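Local structure of protein LEC-6 (Caenorhabditis elegans, 3VV1) at residues A[25-31]-A[152-158]; A[70-74]-A[86-92]; A[53-59]-A[104-110]; A[116-121]-A[132-136]. The protein is a galectin that binds galactose-containing glycans, with a preference for fucose-containing saccharides. All blocks are in the same frame, centred on the assembly; numbering follows the deposited sequence.

Contact 1 (A[25-31]-A[152-158]); sequences RNEFFNP and HVHSAHV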
# COMPACT_ATOMS: atom_id res chain seq x y z
N ARG A 25 -0.77 0.47 6.38
CA ARG A 25 0.58 0.80 6.88
C ARG A 25 1.67 0.58 5.84
O ARG A 25 2.87 0.76 6.13
CB ARG A 25 0.86 0.11 8.25
CG ARG A 25 -0.20 0.52 9.30
CD ARG A 25 0.14 0.14 10.74
NE ARG A 25 1.53 0.43 11.01
CZ ARG A 25 1.96 1.55 11.57
NH1 ARG A 25 1.08 2.48 11.94
NH2 ARG A 25 3.28 1.73 11.76
N ASN A 26 1.26 0.25 4.60
CA ASN A 26 2.23 -0.02 3.50
C ASN A 26 3.32 -1.00 3.90
O ASN A 26 4.50 -0.84 3.57
CB ASN A 26 2.81 1.30 2.89
CG ASN A 26 2.68 1.31 1.37
OD1 ASN A 26 1.95 0.52 0.84
ND2 ASN A 26 3.38 2.21 0.68
N GLU A 27 2.91 -2.01 4.65
CA GLU A 27 3.85 -3.01 5.12
C GLU A 27 3.27 -4.40 5.06
O GLU A 27 2.06 -4.59 5.37
CB GLU A 27 4.26 -2.70 6.55
CG GLU A 27 5.32 -3.61 7.09
CD GLU A 27 5.85 -3.03 8.38
OE1 GLU A 27 5.01 -2.45 9.18
OE2 GLU A 27 7.11 -3.14 8.54
N PHE A 28 4.12 -5.36 4.69
CA PHE A 28 3.68 -6.76 4.54
C PHE A 28 4.65 -7.70 5.24
O PHE A 28 5.85 -7.43 5.30
CB PHE A 28 3.59 -7.11 3.05
CG PHE A 28 2.63 -6.22 2.32
CD1 PHE A 28 1.23 -6.47 2.33
CD2 PHE A 28 3.12 -5.10 1.58
CE1 PHE A 28 0.33 -5.65 1.63
CE2 PHE A 28 2.18 -4.29 0.87
CZ PHE A 28 0.80 -4.55 0.94
N PHE A 29 4.09 -8.75 5.80
CA PHE A 29 4.88 -9.74 6.56
C PHE A 29 4.89 -11.10 5.85
O PHE A 29 3.89 -11.50 5.26
CB PHE A 29 4.35 -9.83 8.01
CG PHE A 29 4.53 -8.54 8.74
CD1 PHE A 29 3.57 -7.52 8.65
CD2 PHE A 29 5.70 -8.32 9.49
CE1 PHE A 29 3.77 -6.31 9.28
CE2 PHE A 29 5.91 -7.10 10.12
CZ PHE A 29 4.94 -6.11 10.01
N ASN A 30 6.04 -11.77 5.94
CA ASN A 30 6.20 -13.10 5.33
C ASN A 30 5.72 -13.21 3.88
O ASN A 30 5.00 -14.13 3.53
CB ASN A 30 5.54 -14.19 6.21
CG ASN A 30 6.28 -14.39 7.51
OD1 ASN A 30 5.68 -14.38 8.63
ND2 ASN A 30 7.53 -14.61 7.41
N PRO A 31 6.12 -12.27 3.02
CA PRO A 31 5.77 -12.51 1.56
C PRO A 31 6.68 -13.67 1.05
O PRO A 31 7.86 -13.77 1.47
CB PRO A 31 6.17 -11.17 0.92
CG PRO A 31 7.31 -10.61 1.85
CD PRO A 31 6.94 -11.04 3.26
N HIS A 152 15.14 -15.10 3.04
CA HIS A 152 13.79 -15.11 3.55
C HIS A 152 13.43 -13.69 3.89
O HIS A 152 14.19 -13.00 4.60
CB HIS A 152 13.81 -15.96 4.82
CG HIS A 152 12.56 -15.77 5.64
ND1 HIS A 152 11.35 -16.18 5.19
CD2 HIS A 152 12.33 -15.00 6.79
CE1 HIS A 152 10.40 -15.76 6.07
NE2 HIS A 152 11.02 -15.09 7.06
N VAL A 153 12.27 -13.23 3.42
CA VAL A 153 11.83 -11.86 3.75
C VAL A 153 10.82 -11.97 4.90
O VAL A 153 9.68 -12.46 4.73
CB VAL A 153 11.19 -11.16 2.51
CG1 VAL A 153 10.74 -9.76 2.89
CG2 VAL A 153 12.23 -11.05 1.38
N HIS A 154 11.20 -11.44 6.07
CA HIS A 154 10.26 -11.37 7.17
C HIS A 154 9.27 -10.21 6.97
O HIS A 154 8.07 -10.37 7.25
CB HIS A 154 11.02 -11.15 8.50
CG HIS A 154 10.10 -10.76 9.61
ND1 HIS A 154 9.21 -11.62 10.17
CD2 HIS A 154 9.90 -9.54 10.22
CE1 HIS A 154 8.47 -10.96 11.11
NE2 HIS A 154 8.88 -9.69 11.13
N SER A 155 9.76 -9.03 6.55
CA SER A 155 8.81 -7.88 6.37
C SER A 155 9.33 -6.95 5.33
O SER A 155 10.55 -6.89 5.09
CB SER A 155 8.57 -7.12 7.71
OG SER A 155 9.77 -6.55 8.23
N ALA A 156 8.41 -6.25 4.66
CA ALA A 156 8.79 -5.26 3.65
C ALA A 156 7.86 -4.04 3.79
O ALA A 156 6.62 -4.25 3.89
CB ALA A 156 8.68 -5.87 2.26
N HIS A 157 8.45 -2.82 3.80
CA HIS A 157 7.71 -1.60 4.06
C HIS A 157 8.19 -0.53 3.17
O HIS A 157 9.40 -0.39 3.00
CB HIS A 157 7.93 -1.18 5.52
CG HIS A 157 7.43 0.22 5.85
ND1 HIS A 157 8.14 1.28 6.34
CD2 HIS A 157 6.13 0.67 5.68
CE1 HIS A 157 7.29 2.32 6.51
NE2 HIS A 157 6.06 1.96 6.08
N VAL A 158 7.27 0.32 2.67
CA VAL A 158 7.65 1.48 1.87
C VAL A 158 7.03 2.71 2.52
O VAL A 158 5.82 2.72 2.88
CB VAL A 158 7.20 1.37 0.39
CG1 VAL A 158 7.21 2.74 -0.34
CG2 VAL A 158 8.12 0.40 -0.34
O HOH W 1 9.81 -4.04 7.12
O HOH W 2 9.50 -14.25 9.17
O HOH W 3 10.70 -14.83 1.64
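Phe29 and His154 lie side by side and point the same way, the rim of the phenyl ring aimed at the face of the imidazole. This is an offset edge-to-face pair with centroids 5.7 Å apart and planes at 69°. Phe29 CD2 also touches Ser155 CB at 3.6 Å; with chi1 -64° placing CG opposite the carbonyl carbon, the ring lies alongside both residues at once. On the same face, the Glu27 carboxylate runs at a slant beside the His157 side chain, its plane 43° from the ring, with OE2 3.7 Å from His157 CB. A water links Glu27 OE2 to Ser155 OG. At the far end the Asn30 amide approaches the edge of the His152 ring, and one water is held by Asn30 ND2, His152 NE2 and His154 ND1 together. Pro31 crosses Val153 at about a right angle, CG to CG1 3.7 Å. Phe28 and Ala156 turn to the other face.

Underneath, the backbones run antiparallel. Phe28 and Ala156 form the hydrogen-bonded pair, with Phe28 N to Ala156 O at 2.8 Å, while Val158 N to Asn26 O and Asn30 N to His154 O extend the pairing at either end. Asn26 ND2 gives Val158 O a weak bond and also hydrogen-bonds Phe24 O of the second subunit. His154 and Ser155 both face Val51, a classic beta bulge, and strand 27-29 is the outermost strand, within this chain, of the six-stranded sheet of the galectin beta-sandwich, beside the neighbouring subunit.

Contact 2 (A[70-74]-A[86-92]); sequences DIVLH and NNSTSGG. With GAL (beta-D-galactopyranose), chain C.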
# COMPACT_ATOMS: atom_id res chain seq x y z
N ASP A 70 13.89 -1.02 -17.28
CA ASP A 70 15.27 -1.26 -16.85
C ASP A 70 15.35 -1.51 -15.39
O ASP A 70 14.36 -1.22 -14.66
CB ASP A 70 16.18 -0.08 -17.26
CG ASP A 70 16.79 -0.29 -18.62
OD1 ASP A 70 17.44 -1.37 -18.89
OD2 ASP A 70 16.60 0.62 -19.45
N ILE A 71 16.51 -1.97 -14.91
CA ILE A 71 16.73 -2.09 -13.48
C ILE A 71 17.50 -0.84 -12.98
O ILE A 71 18.62 -0.57 -13.44
CB ILE A 71 17.54 -3.34 -13.10
CG1 ILE A 71 16.76 -4.59 -13.55
CG2 ILE A 71 17.80 -3.32 -11.59
CD1 ILE A 71 17.62 -5.85 -13.46
N VAL A 72 16.86 -0.02 -12.15
CA VAL A 72 17.56 1.17 -11.62
C VAL A 72 18.64 0.78 -10.62
O VAL A 72 19.74 1.33 -10.64
CB VAL A 72 16.56 2.14 -10.97
CG1 VAL A 72 17.27 3.20 -10.09
CG2 VAL A 72 15.72 2.82 -12.05
N LEU A 73 18.34 -0.19 -9.73
CA LEU A 73 19.35 -0.73 -8.84
C LEU A 73 19.16 -2.20 -8.63
O LEU A 73 18.05 -2.67 -8.31
CB LEU A 73 19.29 -0.03 -7.47
CG LEU A 73 20.15 -0.66 -6.37
CD1 LEU A 73 21.66 -0.65 -6.67
CD2 LEU A 73 19.92 0.05 -5.06
N HIS A 74 20.25 -2.96 -8.89
CA HIS A 74 20.30 -4.39 -8.59
C HIS A 74 21.30 -4.45 -7.47
O HIS A 74 22.48 -4.13 -7.66
CB HIS A 74 20.81 -5.10 -9.87
CG HIS A 74 21.25 -6.55 -9.66
ND1 HIS A 74 20.35 -7.57 -9.60
CD2 HIS A 74 22.50 -7.14 -9.61
CE1 HIS A 74 20.99 -8.76 -9.53
NE2 HIS A 74 22.32 -8.50 -9.51
N ASN A 86 26.55 -3.87 -6.69
CA ASN A 86 25.44 -3.06 -7.15
C ASN A 86 25.62 -2.75 -8.63
O ASN A 86 26.73 -2.50 -9.12
CB ASN A 86 25.45 -1.71 -6.43
CG ASN A 86 25.00 -1.82 -4.98
OD1 ASN A 86 24.28 -2.73 -4.62
ND2 ASN A 86 25.38 -0.84 -4.16
N ASN A 87 24.53 -2.83 -9.37
CA ASN A 87 24.59 -2.43 -10.77
C ASN A 87 23.20 -2.03 -11.22
O ASN A 87 22.26 -1.90 -10.41
CB ASN A 87 25.10 -3.61 -11.65
CG ASN A 87 25.80 -3.18 -12.93
OD1 ASN A 87 25.70 -2.03 -13.32
ND2 ASN A 87 26.47 -4.11 -13.60
N SER A 88 23.08 -1.78 -12.51
CA SER A 88 21.82 -1.31 -13.09
C SER A 88 21.86 -1.67 -14.57
O SER A 88 22.94 -2.03 -15.11
CB SER A 88 21.77 0.23 -13.02
OG SER A 88 22.96 0.84 -13.59
N THR A 89 20.71 -1.57 -15.23
CA THR A 89 20.69 -1.73 -16.66
C THR A 89 20.18 -0.48 -17.37
O THR A 89 19.44 0.34 -16.79
CB THR A 89 19.82 -2.92 -17.14
OG1 THR A 89 18.42 -2.68 -16.92
CG2 THR A 89 20.25 -4.23 -16.47
N SER A 90 20.63 -0.29 -18.60
CA SER A 90 20.06 0.74 -19.45
C SER A 90 19.89 0.15 -20.80
O SER A 90 20.84 -0.40 -21.35
CB SER A 90 21.03 1.97 -19.52
OG SER A 90 20.52 2.98 -20.39
N GLY A 91 18.68 0.23 -21.37
CA GLY A 91 18.37 -0.45 -22.63
C GLY A 91 18.60 -1.95 -22.50
O GLY A 91 18.92 -2.60 -23.49
N GLY A 92 18.48 -2.45 -21.27
CA GLY A 92 18.55 -3.83 -20.94
C GLY A 92 19.94 -4.40 -20.73
O GLY A 92 20.07 -5.56 -20.37
C1 GAL C . 26.43 -10.85 -13.30
C2 GAL C . 25.32 -11.75 -12.68
C3 GAL C . 24.01 -11.05 -12.72
C4 GAL C . 24.15 -9.67 -12.06
C5 GAL C . 25.30 -8.92 -12.74
C6 GAL C . 25.49 -7.51 -12.13
O2 GAL C . 25.25 -12.94 -13.44
O3 GAL C . 23.04 -11.81 -11.95
O4 GAL C . 24.40 -9.83 -10.64
O5 GAL C . 26.49 -9.61 -12.58
O6 GAL C . 26.58 -6.85 -12.80
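His74 and Asn87 face each other as a hydrogen-bonded antiparallel pair, and each holds one hydroxyl of the bound galactose. His74 NE2 lies 2.7 Å from galactose O4, which sits at the edge of the imidazole, near its plane; either partner could be the donor. Asn87 ND2 gives a nearly straight bond to galactose O6, 2.9 Å with 173° at the hydrogen. Glu97 and Arg78 also hydrogen-bond to the sugar.

Behind these contacts, His74 ND1 is bonded to Asn64 OD1, which fixes the turn of the ring. Asn87 OD1 is met by Arg136 NH1 and, weakly, by Ser88 N, and ND2 is hydrogen-bonded to Gln95 O too, so both ends of the amide are held. Ser88 OG bonds to Gln95 and Arg136. The backbone beneath is the hairpin of strands 71-78 and 83-90, part of the carbohydrate-binding sheet of the galectin fold; Val72 and Leu73 both face Leu65 in a classic beta bulge.

Further out, Asp70 ties the open end of the hairpin. Asp70 OD1 accepts from Thr89 OG1 at 2.6 Å, on the anti side, and from Gly92 N at 2.8 Å through the syn lone pair. Asp70 OD2 takes Gly91 N at 2.9 Å. Thr89 OG1, set between its backbone N and carbonyl carbon (chi1 69°), also accepts from Ile71 N at 2.9 Å, while Thr89 N returns a bond to Ile71 O.

Contact 3 (A[53-59]-A[104-110]); sequences LPTSADS and FQQNKIY
Pro54, at the end of strand 46-54, packs against the turn of 104-110, with polar side chains joining the two segments beside it. Segment 53-59 leaves strand 46-54 of the six-stranded sheet of the galectin beta-sandwich, and segment 104-110 is the loop that leads into strand 110-117, with a type II beta turn from Gln105 to Lys108.

Pro54 carries the apolar part. Its CG lies 4.1 Å from Phe104 CB, the two side chains crossing at about a right angle, and its CD reaches the edge of the Tyr110 ring at CD2. One face of the Tyr110 ring is covered near its rim by Phe104 CD1, so the three form a single cluster, which Phe79 extends. Leu53 CD1 lies against the turn, 3.4 Å from Lys108 O, a buried carbonyl for which the model holds no polar partner.

Asn107 N, in the turn, ties it to Pro54 O at 2.8 Å; the turn's own Lys108 N to Gln105 O bond is weak. Gln106, stretched out past its CG, brings NE2 across to Thr55 O at 3.0 Å, that oxygen lying 25° out of the amide plane. Thr55 OG1 accepts from Ala57 N, an ST turn. The Asn107 amide uses both ends: OD1 takes a water that Ser56 N also holds, and ND2 donates to Ser56 OG at 3.0 Å with 157° at the hydrogen.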
# COMPACT_ATOMS: atom_id res chain seq x y z
N LEU A 53 16.48 -12.54 6.24
CA LEU A 53 17.36 -13.58 6.76
C LEU A 53 17.98 -14.28 5.53
O LEU A 53 17.28 -15.02 4.85
CB LEU A 53 16.52 -14.60 7.59
CG LEU A 53 17.18 -15.90 8.04
CD1 LEU A 53 18.04 -15.67 9.24
CD2 LEU A 53 16.12 -16.93 8.51
N PRO A 54 19.27 -14.03 5.22
CA PRO A 54 19.88 -14.73 4.10
C PRO A 54 19.90 -16.21 4.45
O PRO A 54 20.12 -16.56 5.63
CB PRO A 54 21.31 -14.15 4.06
CG PRO A 54 21.22 -12.83 4.77
CD PRO A 54 20.24 -13.12 5.89
N THR A 55 19.67 -17.08 3.47
CA THR A 55 19.60 -18.55 3.74
C THR A 55 20.73 -19.25 2.99
O THR A 55 21.43 -18.63 2.18
CB THR A 55 18.26 -19.17 3.27
OG1 THR A 55 18.23 -19.13 1.83
CG2 THR A 55 17.04 -18.45 3.89
N SER A 56 20.93 -20.53 3.31
CA SER A 56 21.91 -21.36 2.61
C SER A 56 21.29 -22.02 1.37
O SER A 56 21.92 -22.88 0.76
CB SER A 56 22.53 -22.36 3.63
OG SER A 56 22.86 -21.63 4.87
N ALA A 57 20.08 -21.66 0.98
CA ALA A 57 19.43 -22.27 -0.21
C ALA A 57 20.07 -21.85 -1.56
O ALA A 57 19.97 -22.55 -2.57
CB ALA A 57 17.94 -21.94 -0.21
N ASP A 58 20.67 -20.68 -1.57
CA ASP A 58 21.45 -20.22 -2.71
C ASP A 58 22.60 -19.39 -2.17
O ASP A 58 22.50 -18.80 -1.07
CB ASP A 58 20.62 -19.36 -3.71
CG ASP A 58 21.35 -19.18 -5.05
OD1 ASP A 58 21.47 -20.13 -5.79
OD2 ASP A 58 21.96 -18.15 -5.35
N SER A 59 23.67 -19.30 -2.96
CA SER A 59 24.83 -18.52 -2.53
C SER A 59 24.69 -17.01 -2.77
O SER A 59 25.60 -16.25 -2.40
CB SER A 59 26.06 -19.00 -3.27
OG SER A 59 25.90 -18.92 -4.68
N PHE A 104 26.59 -9.10 5.19
CA PHE A 104 25.66 -10.10 5.72
C PHE A 104 26.34 -11.41 6.03
O PHE A 104 27.33 -11.76 5.40
CB PHE A 104 24.56 -10.41 4.70
CG PHE A 104 23.89 -9.19 4.15
CD1 PHE A 104 22.97 -8.46 4.95
CD2 PHE A 104 24.12 -8.77 2.84
CE1 PHE A 104 22.30 -7.34 4.43
CE2 PHE A 104 23.47 -7.64 2.32
CZ PHE A 104 22.56 -6.91 3.12
N GLN A 105 25.75 -12.14 6.96
CA GLN A 105 26.11 -13.54 7.20
C GLN A 105 24.85 -14.34 7.00
O GLN A 105 23.73 -13.88 7.38
CB GLN A 105 26.58 -13.72 8.64
CG GLN A 105 27.90 -12.98 8.84
CD GLN A 105 28.39 -13.05 10.27
OE1 GLN A 105 28.08 -12.18 11.07
NE2 GLN A 105 29.15 -14.10 10.61
N GLN A 106 24.99 -15.54 6.41
CA GLN A 106 23.83 -16.42 6.28
C GLN A 106 23.29 -16.78 7.66
O GLN A 106 24.06 -16.91 8.64
CB GLN A 106 24.13 -17.65 5.36
CG GLN A 106 24.20 -17.21 3.86
CD GLN A 106 25.02 -18.14 3.00
OE1 GLN A 106 26.16 -18.45 3.34
NE2 GLN A 106 24.45 -18.58 1.88
N ASN A 107 21.95 -16.89 7.73
CA ASN A 107 21.27 -17.35 8.95
C ASN A 107 21.34 -16.31 10.12
O ASN A 107 21.15 -16.68 11.26
CB ASN A 107 21.74 -18.78 9.34
CG ASN A 107 21.54 -19.77 8.17
OD1 ASN A 107 20.41 -19.93 7.72
ND2 ASN A 107 22.64 -20.37 7.62
N LYS A 108 21.63 -15.05 9.79
CA LYS A 108 21.44 -13.92 10.75
C LYS A 108 20.37 -12.97 10.21
O LYS A 108 20.08 -12.99 9.04
CB LYS A 108 22.78 -13.18 11.05
CG LYS A 108 23.93 -14.02 11.66
CD LYS A 108 23.47 -14.61 12.96
CE LYS A 108 24.61 -15.17 13.81
NZ LYS A 108 24.09 -15.72 15.12
N ILE A 109 19.74 -12.18 11.09
CA ILE A 109 18.66 -11.30 10.70
C ILE A 109 19.21 -9.89 10.47
O ILE A 109 20.02 -9.40 11.28
CB ILE A 109 17.56 -11.23 11.79
CG1 ILE A 109 17.06 -12.63 12.13
CG2 ILE A 109 16.41 -10.34 11.31
CD1 ILE A 109 16.29 -12.76 13.42
N TYR A 110 18.76 -9.24 9.40
CA TYR A 110 19.21 -7.86 9.10
C TYR A 110 18.03 -7.00 8.73
O TYR A 110 17.09 -7.44 8.03
CB TYR A 110 20.17 -7.87 7.86
CG TYR A 110 21.42 -8.65 8.19
CD1 TYR A 110 22.48 -8.04 8.79
CD2 TYR A 110 21.50 -10.04 7.93
CE1 TYR A 110 23.60 -8.74 9.18
CE2 TYR A 110 22.61 -10.75 8.30
CZ TYR A 110 23.67 -10.11 8.95
OH TYR A 110 24.78 -10.82 9.32
O HOH W 4 19.59 -21.43 5.71

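Contact 4 (A[116-121]-A[132-136]); sequences SNGGII and DFVER
Strands 120-125 and 128-134 form an antiparallel beta hairpin at the edge of the six-stranded sheet of the galectin beta-sandwich, and this contact lies at its open end. Ile121 and Phe133 are the hydrogen-bonded pair, Ile121 N to Phe133 O and Phe133 N to Ile121 O both 2.8 Å; Ile120 and Val134 are the non-hydrogen-bonded one. Glu135 N then bonds to Gly119 O, carrying the pairing just past the end of strand 128-134. A type I' turn from Asn117 to Ile120 connects to strand 110-117, with positive phi at Gly118 and Gly119.

Ile121 and Phe133 point to the interior face, where both pack on Leu73 of the other sheet. On the opposite face Ile120 CG2 meets the Asp132 carboxylate at a slant, 3.6 Å from Asp132 CG, while Asp132 OD1 is bonded to His129 and Ser122. Phe133, with CG anti to its backbone N (chi1 180°), swings its ring away from Ile121, and CE1 comes to lie over the centre of one face of the Arg136 guanidinium, 3.8 Å above its plane.

Glu135 folds back over Gly119: chi1 of 72° turns CG back over its own backbone, and its CD reaches 3.5 Å from Gly119 CA. Its OE1 bonds Ser139 OG, and Ser116 OG bonds Phe42 O. Glu135 OE1 also accepts from a water, 3.0 Å away, that donates to Ser116 OG and accepts from Gly119 N.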
# COMPACT_ATOMS: atom_id res chain seq x y z
N SER A 116 15.86 6.84 -1.33
CA SER A 116 16.17 7.46 -2.63
C SER A 116 15.85 8.91 -2.66
O SER A 116 14.70 9.30 -2.45
CB SER A 116 15.28 6.83 -3.70
OG SER A 116 15.60 7.42 -4.94
N ASN A 117 16.85 9.73 -2.95
CA ASN A 117 16.64 11.17 -3.05
C ASN A 117 17.76 11.82 -3.81
O ASN A 117 18.96 11.45 -3.59
CB ASN A 117 16.59 11.81 -1.71
CG ASN A 117 15.64 13.02 -1.70
OD1 ASN A 117 15.33 13.68 -2.73
ND2 ASN A 117 15.11 13.24 -0.52
N GLY A 118 17.36 12.70 -4.73
CA GLY A 118 18.32 13.53 -5.48
C GLY A 118 19.28 12.69 -6.28
O GLY A 118 20.45 13.08 -6.48
N GLY A 119 18.80 11.54 -6.73
CA GLY A 119 19.57 10.67 -7.61
C GLY A 119 20.56 9.76 -6.87
O GLY A 119 21.37 9.07 -7.52
N ILE A 120 20.52 9.77 -5.54
CA ILE A 120 21.37 8.87 -4.76
C ILE A 120 20.49 7.92 -4.00
O ILE A 120 19.55 8.38 -3.29
CB ILE A 120 22.26 9.64 -3.77
CG1 ILE A 120 23.16 10.61 -4.55
CG2 ILE A 120 23.12 8.67 -2.93
CD1 ILE A 120 23.98 11.46 -3.61
N ILE A 121 20.79 6.61 -4.09
CA ILE A 121 20.07 5.65 -3.26
C ILE A 121 21.06 5.26 -2.16
O ILE A 121 22.08 4.62 -2.44
CB ILE A 121 19.58 4.44 -4.10
CG1 ILE A 121 18.61 4.97 -5.20
CG2 ILE A 121 18.92 3.40 -3.13
CD1 ILE A 121 18.24 3.92 -6.23
N ASP A 132 26.37 4.18 -0.74
CA ASP A 132 25.55 4.93 -1.67
C ASP A 132 25.64 4.35 -3.07
O ASP A 132 26.71 3.80 -3.49
CB ASP A 132 26.05 6.36 -1.74
CG ASP A 132 25.50 7.24 -0.62
OD1 ASP A 132 24.69 6.81 0.22
OD2 ASP A 132 25.90 8.43 -0.61
N PHE A 133 24.52 4.46 -3.82
CA PHE A 133 24.52 4.11 -5.23
C PHE A 133 24.02 5.35 -5.96
O PHE A 133 22.92 5.82 -5.71
CB PHE A 133 23.56 2.93 -5.49
CG PHE A 133 23.51 2.52 -6.92
CD1 PHE A 133 24.57 1.86 -7.48
CD2 PHE A 133 22.40 2.83 -7.71
CE1 PHE A 133 24.52 1.46 -8.83
CE2 PHE A 133 22.33 2.43 -9.04
CZ PHE A 133 23.41 1.76 -9.61
N VAL A 134 24.80 5.87 -6.89
CA VAL A 134 24.37 7.04 -7.67
C VAL A 134 23.59 6.50 -8.87
O VAL A 134 24.20 5.82 -9.75
CB VAL A 134 25.60 7.86 -8.10
CG1 VAL A 134 25.18 8.96 -9.07
CG2 VAL A 134 26.34 8.44 -6.88
N GLU A 135 22.29 6.74 -8.92
CA GLU A 135 21.48 6.10 -9.97
C GLU A 135 21.87 6.63 -11.38
O GLU A 135 22.38 7.76 -11.56
CB GLU A 135 19.95 6.27 -9.70
CG GLU A 135 19.47 7.71 -9.95
CD GLU A 135 18.10 7.97 -9.35
OE1 GLU A 135 17.80 7.43 -8.28
OE2 GLU A 135 17.34 8.77 -9.95
N ARG A 136 21.69 5.75 -12.35
CA ARG A 136 22.06 6.03 -13.73
C ARG A 136 20.85 6.24 -14.64
O ARG A 136 21.00 6.64 -15.79
CB ARG A 136 22.93 4.84 -14.21
CG ARG A 136 24.28 4.73 -13.54
CD ARG A 136 24.39 3.44 -12.80
NE ARG A 136 25.69 3.30 -12.17
CZ ARG A 136 26.31 2.11 -12.09
NH1 ARG A 136 25.71 1.07 -12.65
NH2 ARG A 136 27.50 1.99 -11.47
O HOH W 5 16.82 9.39 -6.26
O HOH W 6 22.18 10.24 -10.20

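Overall arrangement
Contact 2 is the most buried of the four and the one that touches sugar; the other three are partly buried and reach the six-stranded sheet. Contacts 1 and 4 reach its two outermost strands, 27-29 and 128-134, on opposite sides of the chain's centre, whereas contact 3 joins a strand end to a loop. Contacts 1 and 3 meet where His152 N reaches Leu53 O. Contacts 2 and 4 meet across the sandwich, chiefly through Arg136, which ties contact 4 to the binding site. Charged carboxylate bonding dominates the hairpin end of contact 2, histidines and waters the surface of contact 1, and amide side chains contact 3; contact 4 mixes backbone pairing with a water bridge.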